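Local coordinates for predicted ATPase involved in replication control, Cdc46/Mcm family (Methanopyrus kandleri AV19, PDB 3F8T), which is a predicted MCM-family ATPase that probably binds ATP and single-stranded DNA and may act as a helicase in DNA replication, at residues A[31-36]-A[78-83]; A[279-284]-A[334-339]; A[197-202]-A[396-401]; A[257-262]-A[301-306]. The protein carries 2 engineered substitutions. All coordinates share one frame; numbering follows the deposited sequence.

Interaction 1: residues A[31-36]-A[78-83]; sequences RVLIEI and EPALRE
Leu81 turns its CG anti to the carbonyl carbon (chi1 -61°), and this carries its CD2 methyl across to Leu33 and Ile36. In Ile36 the CG2 methyl, anti to the backbone N, is the branch that meets Leu81 CD2. Leu81 CD2 thus meets two partners at once. It lies 3.8 Å from Leu33 CD2 and the same 3.8 Å from Ile36 CG2. The side chains of Leu33 and Leu81 run past each other in opposite senses, while Ile36 meets Leu81 at a slant. Ala80 adds a looser touch, its CB 4.3 Å from Leu33 CD2. The two helices stay well separated, with short-segment axes 11.7 Å apart at closest approach and a crossing angle of -57°. Side-chain methyls alone bridge the gap. Both helices belong to the N-terminal region of the MCM homolog. Helix 19-25 covers Leu33 with Ile19, Val22 and Ala23, and Val96 and Phe98 of strand 96-99 pack on Leu81. Within helix 74-88, Arg82 is paired with Glu78 in a salt bridge. The joint between the helices is wholly apolar and carries no hydrogen bond, so it rests on burial and on the fit of methyl groups.

Interaction 2: residues A[279-284]-A[334-339]; sequences LTAVLK and IALNAR
Two beta-hairpins of the ATPase domain meet here, through Ala281 and Leu283 of one and Leu336 and Ile334 of the other. Strand 281-285 pairs with 289-293, and strand 334-337 pairs with 328-331. The closer pair is Ala281 CB and Leu336 CD1, at 3.6 Å. Leu336 has its CG beside the backbone N (chi1 -55°), and its extended CD1 branch ends on the alanine methyl. At the other end Leu283 CD2 and Ile334 CD1 are 4.0 Å apart. These two side chains cross at about a right angle. In sequence position the hairpins are consistent with two insertions known in MCM ATPase domains. Hairpin 281-293 probably corresponds to the helix-2 insert, and hairpin 328-337 to the presensor-1 beta-hairpin. The matching CA atoms are too far apart for sheet pairing, with Ala281 CA and Leu336 CA separated by 8.5 Å. No hydrogen bond links the two segments. Each strand bonds instead within its own hairpin, Val282 with Arg292 and Leu336 with Val329. Leu291 packs against both Leu283 and Leu336, and Val331 lies against Ala281. Thr280, just before strand 281-285, bonds through OG1 to Leu276 O at the preceding helical turn.

Interaction 3: residues A[197-202]-A[396-401]; sequences RELADK and YTLLRR
This is a small apolar contact between two helices, made by Leu199 near the end of helix 190-201 with Leu398 and Leu399 at the start of helix 396-409. The second helix lies about where the P-loop and lid sequence families meet. The contact brings together parts of the chain almost 200 residues apart. Leu199 holds CG anti to the backbone N (chi1 -174°), which stretches the side chain away from its own helix. Its leading methyl, CD2, does all the touching. Leu199 CD2 lies 4.2 Å from Leu399 CD2, and the two side chains cross at roughly a right angle. On a second approach Leu199 CD2 comes to 4.5 Å from Leu398 CD2, a looser touch. Leu398 also extends its CD2 branch from a CG anti to the backbone N. Leu399 differs, for its CG sits beside the backbone N, and the methyl that meets Leu199 is the one turned aside, not the one that extends the chain. The surroundings complete the packing. Thr207, Phe208 and Ala211 of helix 204-212 lie against Leu399, and Tyr402 lies against Leu199. Arg401 also forms a salt bridge with Glu192 of helix 190-201. With no hydrogen bond between the segments, the leucine contact depends on dispersion and on the removal of methyl groups from water, and distances of this size point to loose, unstrained packing.

Interaction 4: residues A[257-262]-A[301-306]; sequences HVLDHL and GGILAV
Apolar contacts carry this meeting of helix 248-261 with strand 303-307, and Leu259 makes them by laying one methyl on Ile303 and the other on Ala305. Ile303 and Ala305 are two residues apart on the strand, and both point at the helix. Leu259 CD1 lies 3.7 Å from Ala305 CB. The other branch, Leu259 CD2, lies 4.0 Å from Ile303 CB. The first torsion of Leu259 (chi1 -86°) swings its end toward the strand, since its CB bond does not aim there directly. One contact involves a polar atom, with Leu259 CD2 3.6 Å from Ile303 O. This is a plain van der Waals touch. The backbones come close, with Leu259 CA and Ile303 CA 7.1 Å apart. Tyr268 of strand 266-270 packs on both Leu259 and Ala305, and Leu229 of helix 219-229 packs on Val258 and Ile303. Hydrogen bonds run elsewhere. Ile303 is bonded through its backbone to Val267, and Leu304 to Ala341, which sets the strand between two parallel neighbours. His257 reaches Ala211 O through NE2. The strand order 2-3-4-1-5 is that of an AAA+ core. Strand 303-307 is by its place in that order probably the Walker B strand, and helix 248-261 packs on the sheet as the helix that follows the first strand and the position of the P-loop in relatives.

From the N terminus, interaction 1 comes first and closes a loop of 41 residues inside the N-terminal domain. It stays apart from the rest, with nearest atoms about 29 Å from interaction 2. Interaction 3 then spans residues 197 to 401 and encloses both remaining contacts. Within that span interactions 4 and 2 cross, because their segments alternate along the chain. Interactions 2 and 4 meet where Arg339 O probably accepts a hydrogen bond from Gly301 N, joining the loops that lead into strands 303-307 and 341-346. Interactions 3 and 4 meet where Tyr396 packs on His257 and Leu262, so helix 396-409 adjoins helix 248-261.

Interaction 1: residues A[31-36]-A[78-83]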
loop_
_atom_site.group_PDB
_atom_site.type_symbol
_atom_site.label_atom_id
_atom_site.label_comp_id
_atom_site.label_asym_id
_atom_site.label_seq_id
_atom_site.Cartn_x
_atom_site.Cartn_y
_atom_site.Cartn_z
ATOM N N ARG A 31 -17.112 -5.905 41.553
ATOM C CA ARG A 31 -16.581 -4.554 41.317
ATOM C C ARG A 31 -16.246 -4.272 39.837
ATOM O O ARG A 31 -16.434 -3.148 39.355
ATOM C CB ARG A 31 -15.396 -4.238 42.242
ATOM C CG ARG A 31 -14.187 -5.148 42.110
ATOM C CD ARG A 31 -12.952 -4.586 42.862
ATOM N NE ARG A 31 -12.386 -3.402 42.206
ATOM C CZ ARG A 31 -11.652 -3.434 41.091
ATOM N NH1 ARG A 31 -11.382 -4.591 40.488
ATOM N NH2 ARG A 31 -11.193 -2.304 40.568
ATOM N N VAL A 32 -15.764 -5.289 39.119
ATOM C CA VAL A 32 -15.512 -5.160 37.683
ATOM C C VAL A 32 -16.754 -4.635 36.979
ATOM O O VAL A 32 -16.673 -3.634 36.253
ATOM C CB VAL A 32 -15.019 -6.493 37.034
ATOM C CG1 VAL A 32 -14.955 -6.385 35.487
ATOM C CG2 VAL A 32 -13.665 -6.869 37.586
ATOM N N LEU A 33 -17.898 -5.288 37.201
ATOM C CA LEU A 33 -19.138 -4.890 36.540
ATOM C C LEU A 33 -19.717 -3.572 37.059
ATOM O O LEU A 33 -20.232 -2.773 36.279
ATOM C CB LEU A 33 -20.208 -5.995 36.609
ATOM C CG LEU A 33 -20.212 -7.135 35.579
ATOM C CD1 LEU A 33 -21.587 -7.802 35.560
ATOM C CD2 LEU A 33 -19.827 -6.667 34.165
ATOM N N ILE A 34 -19.652 -3.357 38.372
ATOM C CA ILE A 34 -20.078 -2.080 38.944
ATOM C C ILE A 34 -19.270 -0.914 38.345
ATOM O O ILE A 34 -19.837 0.096 37.953
ATOM C CB ILE A 34 -19.967 -2.059 40.497
ATOM C CG1 ILE A 34 -20.938 -3.065 41.119
ATOM C CG2 ILE A 34 -20.299 -0.663 41.029
ATOM C CD1 ILE A 34 -20.744 -3.258 42.616
ATOM N N GLU A 35 -17.950 -1.047 38.279
ATOM C CA GLU A 35 -17.147 0.056 37.737
ATOM C C GLU A 35 -17.417 0.286 36.246
ATOM O O GLU A 35 -17.429 1.436 35.782
ATOM C CB GLU A 35 -15.666 -0.140 38.046
ATOM C CG GLU A 35 -15.399 0.022 39.544
ATOM C CD GLU A 35 -13.975 -0.296 39.949
ATOM O OE1 GLU A 35 -13.029 -0.000 39.168
ATOM O OE2 GLU A 35 -13.799 -0.843 41.066
ATOM N N ILE A 36 -17.678 -0.800 35.514
ATOM C CA ILE A 36 -18.024 -0.703 34.085
ATOM C C ILE A 36 -19.317 0.086 33.844
ATOM O O ILE A 36 -19.355 1.009 33.023
ATOM C CB ILE A 36 -18.112 -2.108 33.410
ATOM C CG1 ILE A 36 -16.705 -2.727 33.289
ATOM C CG2 ILE A 36 -18.793 -1.995 32.029
ATOM C CD1 ILE A 36 -16.672 -4.221 32.826
ATOM N N GLU A 78 -17.274 -9.545 27.864
ATOM C CA GLU A 78 -18.175 -9.279 26.749
ATOM C C GLU A 78 -19.565 -9.962 26.864
ATOM O O GLU A 78 -20.570 -9.296 26.679
ATOM C CB GLU A 78 -17.471 -9.579 25.415
ATOM C CG GLU A 78 -18.137 -8.964 24.193
ATOM C CD GLU A 78 -19.148 -9.894 23.564
ATOM O OE1 GLU A 78 -19.288 -11.033 24.055
ATOM O OE2 GLU A 78 -19.809 -9.487 22.580
ATOM N N PRO A 79 -19.632 -11.298 27.117
ATOM C CA PRO A 79 -20.985 -11.875 27.288
ATOM C C PRO A 79 -21.742 -11.370 28.521
ATOM O O PRO A 79 -22.987 -11.331 28.506
ATOM C CB PRO A 79 -20.722 -13.386 27.393
ATOM C CG PRO A 79 -19.326 -13.506 27.797
ATOM C CD PRO A 79 -18.597 -12.339 27.179
ATOM N N ALA A 80 -21.016 -10.991 29.575
ATOM C CA ALA A 80 -21.657 -10.398 30.768
ATOM C C ALA A 80 -22.350 -9.094 30.395
ATOM O O ALA A 80 -23.499 -8.851 30.769
ATOM C CB ALA A 80 -20.634 -10.147 31.862
ATOM N N LEU A 81 -21.632 -8.256 29.651
ATOM C CA LEU A 81 -22.177 -6.996 29.159
ATOM C C LEU A 81 -23.351 -7.230 28.219
ATOM O O LEU A 81 -24.378 -6.588 28.353
ATOM C CB LEU A 81 -21.072 -6.148 28.507
ATOM C CG LEU A 81 -19.924 -5.754 29.447
ATOM C CD1 LEU A 81 -18.915 -4.840 28.755
ATOM C CD2 LEU A 81 -20.462 -5.093 30.733
ATOM N N ARG A 82 -23.220 -8.173 27.285
ATOM C CA ARG A 82 -24.356 -8.526 26.425
ATOM C C ARG A 82 -25.596 -8.906 27.250
ATOM O O ARG A 82 -26.721 -8.491 26.934
ATOM C CB ARG A 82 -23.987 -9.648 25.449
ATOM C CG ARG A 82 -23.229 -9.158 24.206
ATOM C CD ARG A 82 -23.233 -10.185 23.072
ATOM N NE ARG A 82 -22.092 -11.090 23.172
ATOM C CZ ARG A 82 -22.140 -12.324 23.674
ATOM N NH1 ARG A 82 -21.034 -13.066 23.726
ATOM N NH2 ARG A 82 -23.291 -12.828 24.112
ATOM N N GLU A 83 -25.378 -9.681 28.314
ATOM C CA GLU A 83 -26.461 -10.089 29.215
ATOM C C GLU A 83 -27.123 -8.888 29.908
ATOM O O GLU A 83 -28.348 -8.787 29.948
ATOM C CB GLU A 83 -25.959 -11.142 30.225
ATOM C CG GLU A 83 -26.987 -11.619 31.250
ATOM C CD GLU A 83 -28.280 -12.143 30.628
ATOM O OE1 GLU A 83 -28.257 -12.671 29.489
ATOM O OE2 GLU A 83 -29.326 -12.027 31.293
#

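Interaction 2: residues A[279-284]-A[334-339]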
loop_
_atom_site.group_PDB
_atom_site.type_symbol
_atom_site.label_atom_id
_atom_site.label_comp_id
_atom_site.label_asym_id
_atom_site.label_seq_id
_atom_site.Cartn_x
_atom_site.Cartn_y
_atom_site.Cartn_z
ATOM N N LEU A 279 -0.547 -13.660 -9.624
ATOM C CA LEU A 279 -0.279 -12.255 -9.949
ATOM C C LEU A 279 -1.503 -11.360 -9.732
ATOM O O LEU A 279 -1.372 -10.214 -9.306
ATOM C CB LEU A 279 0.216 -12.124 -11.404
ATOM C CG LEU A 279 0.483 -10.726 -11.980
ATOM C CD1 LEU A 279 1.606 -9.994 -11.192
ATOM C CD2 LEU A 279 0.823 -10.837 -13.465
ATOM N N THR A 280 -2.686 -11.877 -10.035
ATOM C CA THR A 280 -3.906 -11.095 -9.930
ATOM C C THR A 280 -4.666 -11.472 -8.649
ATOM O O THR A 280 -4.503 -10.830 -7.603
ATOM C CB THR A 280 -4.787 -11.261 -11.206
ATOM O OG1 THR A 280 -5.051 -12.649 -11.422
ATOM C CG2 THR A 280 -4.049 -10.732 -12.423
ATOM N N ALA A 281 -5.469 -12.531 -8.737
ATOM C CA ALA A 281 -6.254 -13.028 -7.625
ATOM C C ALA A 281 -6.842 -14.359 -8.067
ATOM O O ALA A 281 -6.905 -14.636 -9.260
ATOM C CB ALA A 281 -7.372 -12.034 -7.267
ATOM N N VAL A 282 -7.246 -15.190 -7.115
ATOM C CA VAL A 282 -7.949 -16.439 -7.444
ATOM C C VAL A 282 -9.324 -16.473 -6.750
ATOM O O VAL A 282 -9.434 -16.125 -5.571
ATOM C CB VAL A 282 -7.095 -17.703 -7.129
ATOM C CG1 VAL A 282 -6.903 -17.898 -5.651
ATOM C CG2 VAL A 282 -7.720 -18.963 -7.738
ATOM N N LEU A 283 -10.358 -16.846 -7.504
ATOM C CA LEU A 283 -11.680 -17.098 -6.934
ATOM C C LEU A 283 -11.942 -18.601 -7.006
ATOM O O LEU A 283 -11.968 -19.173 -8.093
ATOM C CB LEU A 283 -12.758 -16.313 -7.686
ATOM C CG LEU A 283 -14.217 -16.473 -7.257
ATOM C CD1 LEU A 283 -14.476 -15.828 -5.895
ATOM C CD2 LEU A 283 -15.130 -15.870 -8.316
ATOM N N LYS A 284 -12.090 -19.236 -5.847
ATOM C CA LYS A 284 -12.324 -20.679 -5.777
ATOM C C LYS A 284 -13.744 -20.945 -5.312
ATOM O O LYS A 284 -14.201 -20.326 -4.350
ATOM C CB LYS A 284 -11.345 -21.337 -4.810
ATOM C CG LYS A 284 -9.935 -21.496 -5.341
ATOM C CD LYS A 284 -9.757 -22.831 -6.065
ATOM C CE LYS A 284 -8.291 -23.079 -6.416
ATOM N NZ LYS A 284 -7.845 -22.244 -7.563
ATOM N N ILE A 334 -14.864 -9.432 -10.744
ATOM C CA ILE A 334 -14.556 -8.759 -9.477
ATOM C C ILE A 334 -13.324 -7.882 -9.683
ATOM O O ILE A 334 -12.239 -8.402 -9.944
ATOM C CB ILE A 334 -14.275 -9.744 -8.325
ATOM C CG1 ILE A 334 -15.513 -10.584 -8.007
ATOM C CG2 ILE A 334 -13.836 -8.964 -7.064
ATOM C CD1 ILE A 334 -15.189 -11.972 -7.474
ATOM N N ALA A 335 -13.501 -6.568 -9.569
ATOM C CA ALA A 335 -12.395 -5.623 -9.664
ATOM C C ALA A 335 -11.798 -5.409 -8.276
ATOM O O ALA A 335 -12.532 -5.090 -7.333
ATOM C CB ALA A 335 -12.888 -4.288 -10.251
ATOM N N LEU A 336 -10.478 -5.605 -8.141
ATOM C CA LEU A 336 -9.762 -5.358 -6.866
ATOM C C LEU A 336 -8.732 -4.236 -7.033
ATOM O O LEU A 336 -8.174 -4.082 -8.111
ATOM C CB LEU A 336 -9.047 -6.628 -6.391
ATOM C CG LEU A 336 -9.916 -7.879 -6.247
ATOM C CD1 LEU A 336 -9.064 -9.110 -6.018
ATOM C CD2 LEU A 336 -10.902 -7.691 -5.103
ATOM N N ASN A 337 -8.494 -3.455 -5.981
ATOM C CA ASN A 337 -7.514 -2.368 -6.065
ATOM C C ASN A 337 -6.128 -2.984 -6.200
ATOM O O ASN A 337 -5.767 -3.896 -5.450
ATOM C CB ASN A 337 -7.512 -1.474 -4.828
ATOM C CG ASN A 337 -8.669 -0.485 -4.794
ATOM O OD1 ASN A 337 -9.256 -0.274 -3.734
ATOM N ND2 ASN A 337 -8.975 0.143 -5.921
ATOM N N ALA A 338 -5.380 -2.479 -7.165
ATOM C CA ALA A 338 -4.010 -2.893 -7.401
ATOM C C ALA A 338 -3.254 -1.665 -7.880
ATOM O O ALA A 338 -2.759 -1.614 -9.013
ATOM C CB ALA A 338 -3.968 -4.001 -8.442
ATOM N N ARG A 339 -3.181 -0.670 -6.996
ATOM C CA ARG A 339 -2.642 0.641 -7.334
ATOM C C ARG A 339 -1.165 0.615 -7.036
ATOM O O ARG A 339 -0.690 1.279 -6.110
ATOM C CB ARG A 339 -3.364 1.748 -6.543
ATOM C CG ARG A 339 -4.848 1.860 -6.937
ATOM C CD ARG A 339 -5.705 2.582 -5.862
ATOM N NE ARG A 339 -5.731 1.864 -4.586
ATOM C CZ ARG A 339 -6.437 2.249 -3.521
ATOM N NH1 ARG A 339 -7.208 3.343 -3.575
ATOM N NH2 ARG A 339 -6.392 1.538 -2.400
#

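Interaction 3: residues A[197-202]-A[396-401]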
loop_
_atom_site.group_PDB
_atom_site.type_symbol
_atom_site.label_atom_id
_atom_site.label_comp_id
_atom_site.label_asym_id
_atom_site.label_seq_id
_atom_site.Cartn_x
_atom_site.Cartn_y
_atom_site.Cartn_z
ATOM N N ARG A 197 12.791 18.190 7.363
ATOM C CA ARG A 197 12.902 19.504 6.741
ATOM C C ARG A 197 14.300 19.749 6.192
ATOM O O ARG A 197 14.445 20.289 5.101
ATOM C CB ARG A 197 12.476 20.633 7.686
ATOM C CG ARG A 197 12.494 22.023 7.027
ATOM C CD ARG A 197 11.636 22.082 5.738
ATOM N NE ARG A 197 10.259 21.613 5.932
ATOM C CZ ARG A 197 9.411 21.359 4.936
ATOM N NH1 ARG A 197 9.800 21.528 3.680
ATOM N NH2 ARG A 197 8.176 20.934 5.191
ATOM N N GLU A 198 15.323 19.316 6.931
ATOM C CA GLU A 198 16.700 19.416 6.451
ATOM C C GLU A 198 16.933 18.607 5.181
ATOM O O GLU A 198 17.571 19.091 4.249
ATOM C CB GLU A 198 17.686 19.003 7.542
ATOM C CG GLU A 198 17.837 20.079 8.629
ATOM C CD GLU A 198 18.608 19.577 9.830
ATOM O OE1 GLU A 198 19.586 18.826 9.630
ATOM O OE2 GLU A 198 18.233 19.933 10.968
ATOM N N LEU A 199 16.399 17.390 5.139
ATOM C CA LEU A 199 16.528 16.549 3.942
ATOM C C LEU A 199 15.863 17.237 2.748
ATOM O O LEU A 199 16.482 17.384 1.689
ATOM C CB LEU A 199 15.954 15.140 4.191
ATOM C CG LEU A 199 16.106 14.052 3.115
ATOM C CD1 LEU A 199 17.525 13.990 2.571
ATOM C CD2 LEU A 199 15.678 12.686 3.662
ATOM N N ALA A 200 14.626 17.691 2.930
ATOM C CA ALA A 200 13.894 18.439 1.889
ATOM C C ALA A 200 14.649 19.636 1.299
ATOM O O ALA A 200 14.610 19.871 0.089
ATOM C CB ALA A 200 12.545 18.885 2.412
ATOM N N ASP A 201 15.321 20.393 2.160
ATOM C CA ASP A 201 16.063 21.585 1.737
ATOM C C ASP A 201 17.313 21.267 0.914
ATOM O O ASP A 201 17.749 22.091 0.111
ATOM C CB ASP A 201 16.443 22.436 2.954
ATOM C CG ASP A 201 15.284 23.260 3.479
ATOM O OD1 ASP A 201 14.315 23.500 2.727
ATOM O OD2 ASP A 201 15.336 23.673 4.650
ATOM N N LYS A 202 17.889 20.082 1.114
ATOM C CA LYS A 202 19.126 19.684 0.434
ATOM C C LYS A 202 18.908 19.246 -1.021
ATOM O O LYS A 202 18.360 19.978 -1.835
ATOM C CB LYS A 202 19.788 18.542 1.199
ATOM C CG LYS A 202 20.418 18.953 2.506
ATOM C CD LYS A 202 20.940 17.737 3.246
ATOM C CE LYS A 202 21.194 18.060 4.715
ATOM N NZ LYS A 202 21.180 16.825 5.551
ATOM N N TYR A 396 18.501 4.065 6.307
ATOM C CA TYR A 396 17.341 3.606 5.536
ATOM C C TYR A 396 16.035 3.814 6.312
ATOM O O TYR A 396 14.965 4.013 5.724
ATOM C CB TYR A 396 17.519 2.153 5.075
ATOM C CG TYR A 396 18.395 2.065 3.857
ATOM C CD1 TYR A 396 19.725 1.671 3.949
ATOM C CD2 TYR A 396 17.911 2.444 2.619
ATOM C CE1 TYR A 396 20.535 1.617 2.813
ATOM C CE2 TYR A 396 18.707 2.406 1.496
ATOM C CZ TYR A 396 20.011 1.995 1.598
ATOM O OH TYR A 396 20.775 1.973 0.459
ATOM N N THR A 397 16.131 3.767 7.636
ATOM C CA THR A 397 14.993 4.094 8.504
ATOM C C THR A 397 14.493 5.510 8.227
ATOM O O THR A 397 13.302 5.712 8.008
ATOM C CB THR A 397 15.346 3.920 9.994
ATOM O OG1 THR A 397 15.599 2.532 10.254
ATOM C CG2 THR A 397 14.200 4.385 10.874
ATOM N N LEU A 398 15.411 6.472 8.219
ATOM C CA LEU A 398 15.074 7.851 7.933
ATOM C C LEU A 398 14.507 7.974 6.524
ATOM O O LEU A 398 13.423 8.525 6.349
ATOM C CB LEU A 398 16.280 8.792 8.120
ATOM C CG LEU A 398 16.018 10.262 7.724
ATOM C CD1 LEU A 398 15.089 10.981 8.695
ATOM C CD2 LEU A 398 17.298 11.084 7.495
ATOM N N LEU A 399 15.225 7.434 5.541
ATOM C CA LEU A 399 14.792 7.499 4.141
ATOM C C LEU A 399 13.385 6.941 3.942
ATOM O O LEU A 399 12.557 7.553 3.261
ATOM C CB LEU A 399 15.786 6.762 3.232
ATOM C CG LEU A 399 17.195 7.372 3.138
ATOM C CD1 LEU A 399 18.054 6.617 2.116
ATOM C CD2 LEU A 399 17.131 8.843 2.803
ATOM N N ARG A 400 13.115 5.782 4.531
ATOM C CA ARG A 400 11.806 5.136 4.348
ATOM C C ARG A 400 10.696 5.911 5.056
ATOM O O ARG A 400 9.599 6.096 4.513
ATOM C CB ARG A 400 11.841 3.708 4.869
ATOM C CG ARG A 400 10.645 2.869 4.420
ATOM C CD ARG A 400 10.565 1.559 5.190
ATOM N NE ARG A 400 11.895 1.010 5.470
ATOM C CZ ARG A 400 12.496 1.003 6.660
ATOM N NH1 ARG A 400 11.898 1.509 7.739
ATOM N NH2 ARG A 400 13.707 0.475 6.770
ATOM N N ARG A 401 10.976 6.345 6.285
ATOM C CA ARG A 401 9.991 7.141 7.036
ATOM C C ARG A 401 9.694 8.496 6.377
ATOM O O ARG A 401 8.540 8.933 6.366
ATOM C CB ARG A 401 10.423 7.315 8.494
ATOM C CG ARG A 401 10.217 6.061 9.317
ATOM C CD ARG A 401 10.852 6.221 10.686
ATOM N NE ARG A 401 10.116 7.178 11.497
ATOM C CZ ARG A 401 9.020 6.893 12.194
ATOM N NH1 ARG A 401 8.510 5.661 12.193
ATOM N NH2 ARG A 401 8.440 7.850 12.902
#

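Interaction 4: residues A[257-262]-A[301-306]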
loop_
_atom_site.group_PDB
_atom_site.type_symbol
_atom_site.label_atom_id
_atom_site.label_comp_id
_atom_site.label_asym_id
_atom_site.label_seq_id
_atom_site.Cartn_x
_atom_site.Cartn_y
_atom_site.Cartn_z
ATOM N N HIS A 257 16.553 -4.820 -3.282
ATOM C CA HIS A 257 17.011 -3.691 -2.476
ATOM C C HIS A 257 15.893 -2.655 -2.246
ATOM O O HIS A 257 15.582 -2.287 -1.091
ATOM C CB HIS A 257 18.239 -3.041 -3.121
ATOM C CG HIS A 257 18.753 -1.857 -2.362
ATOM N ND1 HIS A 257 18.868 -1.854 -0.986
ATOM C CD2 HIS A 257 19.168 -0.642 -2.781
ATOM C CE1 HIS A 257 19.337 -0.682 -0.592
ATOM N NE2 HIS A 257 19.530 0.070 -1.663
ATOM N N VAL A 258 15.267 -2.228 -3.337
ATOM C CA VAL A 258 14.177 -1.249 -3.262
ATOM C C VAL A 258 13.045 -1.762 -2.360
ATOM O O VAL A 258 12.605 -1.070 -1.440
ATOM C CB VAL A 258 13.630 -0.865 -4.672
ATOM C CG1 VAL A 258 12.311 -0.103 -4.522
ATOM C CG2 VAL A 258 14.657 -0.033 -5.455
ATOM N N LEU A 259 12.587 -2.980 -2.613
ATOM C CA LEU A 259 11.505 -3.559 -1.817
ATOM C C LEU A 259 11.860 -3.811 -0.366
ATOM O O LEU A 259 11.017 -3.669 0.522
ATOM C CB LEU A 259 11.068 -4.874 -2.425
ATOM C CG LEU A 259 10.030 -4.823 -3.522
ATOM C CD1 LEU A 259 9.646 -6.250 -3.706
ATOM C CD2 LEU A 259 8.814 -4.049 -3.108
ATOM N N ASP A 260 13.096 -4.220 -0.110
ATOM C CA ASP A 260 13.470 -4.596 1.249
ATOM C C ASP A 260 13.694 -3.407 2.128
ATOM O O ASP A 260 13.393 -3.472 3.304
ATOM C CB ASP A 260 14.740 -5.449 1.263
ATOM C CG ASP A 260 14.513 -6.836 0.690
ATOM O OD1 ASP A 260 13.349 -7.207 0.393
ATOM O OD2 ASP A 260 15.518 -7.530 0.495
ATOM N N HIS A 261 14.229 -2.331 1.561
ATOM C CA HIS A 261 14.791 -1.246 2.354
ATOM C C HIS A 261 14.139 0.101 2.191
ATOM O O HIS A 261 14.345 0.982 3.020
ATOM C CB HIS A 261 16.281 -1.097 2.032
ATOM C CG HIS A 261 17.059 -2.350 2.260
ATOM N ND1 HIS A 261 17.112 -2.972 3.488
ATOM C CD2 HIS A 261 17.805 -3.105 1.421
ATOM C CE1 HIS A 261 17.851 -4.064 3.393
ATOM N NE2 HIS A 261 18.285 -4.165 2.151
ATOM N N LEU A 262 13.369 0.280 1.118
ATOM C CA LEU A 262 12.868 1.612 0.806
ATOM C C LEU A 262 11.374 1.683 0.558
ATOM O O LEU A 262 10.736 2.658 0.966
ATOM C CB LEU A 262 13.619 2.207 -0.390
ATOM C CG LEU A 262 15.042 2.655 -0.050
ATOM C CD1 LEU A 262 15.774 3.003 -1.321
ATOM C CD2 LEU A 262 15.013 3.833 0.924
ATOM N N GLY A 301 -0.816 0.312 -3.436
ATOM C CA GLY A 301 -0.245 1.467 -2.759
ATOM C C GLY A 301 1.275 1.461 -2.644
ATOM O O GLY A 301 1.860 2.333 -1.998
ATOM N N GLY A 302 1.915 0.471 -3.243
ATOM C CA GLY A 302 3.371 0.372 -3.153
ATOM C C GLY A 302 3.996 -0.084 -4.457
ATOM O O GLY A 302 3.481 0.215 -5.554
ATOM N N ILE A 303 5.115 -0.798 -4.336
ATOM C CA ILE A 303 5.879 -1.215 -5.509
ATOM C C ILE A 303 5.589 -2.674 -5.808
ATOM O O ILE A 303 5.698 -3.522 -4.930
ATOM C CB ILE A 303 7.408 -1.050 -5.282
ATOM C CG1 ILE A 303 7.775 0.426 -5.006
ATOM C CG2 ILE A 303 8.213 -1.672 -6.446
ATOM C CD1 ILE A 303 7.833 1.307 -6.261
ATOM N N LEU A 304 5.235 -2.961 -7.052
ATOM C CA LEU A 304 5.230 -4.343 -7.517
ATOM C C LEU A 304 6.517 -4.606 -8.310
ATOM O O LEU A 304 6.676 -4.123 -9.440
ATOM C CB LEU A 304 3.983 -4.661 -8.347
ATOM C CG LEU A 304 3.974 -6.074 -8.956
ATOM C CD1 LEU A 304 3.713 -7.130 -7.901
ATOM C CD2 LEU A 304 2.948 -6.139 -10.085
ATOM N N ALA A 305 7.427 -5.373 -7.712
ATOM C CA ALA A 305 8.690 -5.689 -8.384
ATOM C C ALA A 305 8.511 -6.950 -9.215
ATOM O O ALA A 305 8.278 -8.038 -8.670
ATOM C CB ALA A 305 9.825 -5.851 -7.365
ATOM N N VAL A 306 8.594 -6.797 -10.532
ATOM C CA VAL A 306 8.300 -7.894 -11.459
ATOM C C VAL A 306 9.596 -8.277 -12.154
ATOM O O VAL A 306 9.980 -7.654 -13.139
ATOM C CB VAL A 306 7.230 -7.512 -12.508
ATOM C CG1 VAL A 306 6.936 -8.712 -13.418
ATOM C CG2 VAL A 306 5.934 -7.075 -11.818
#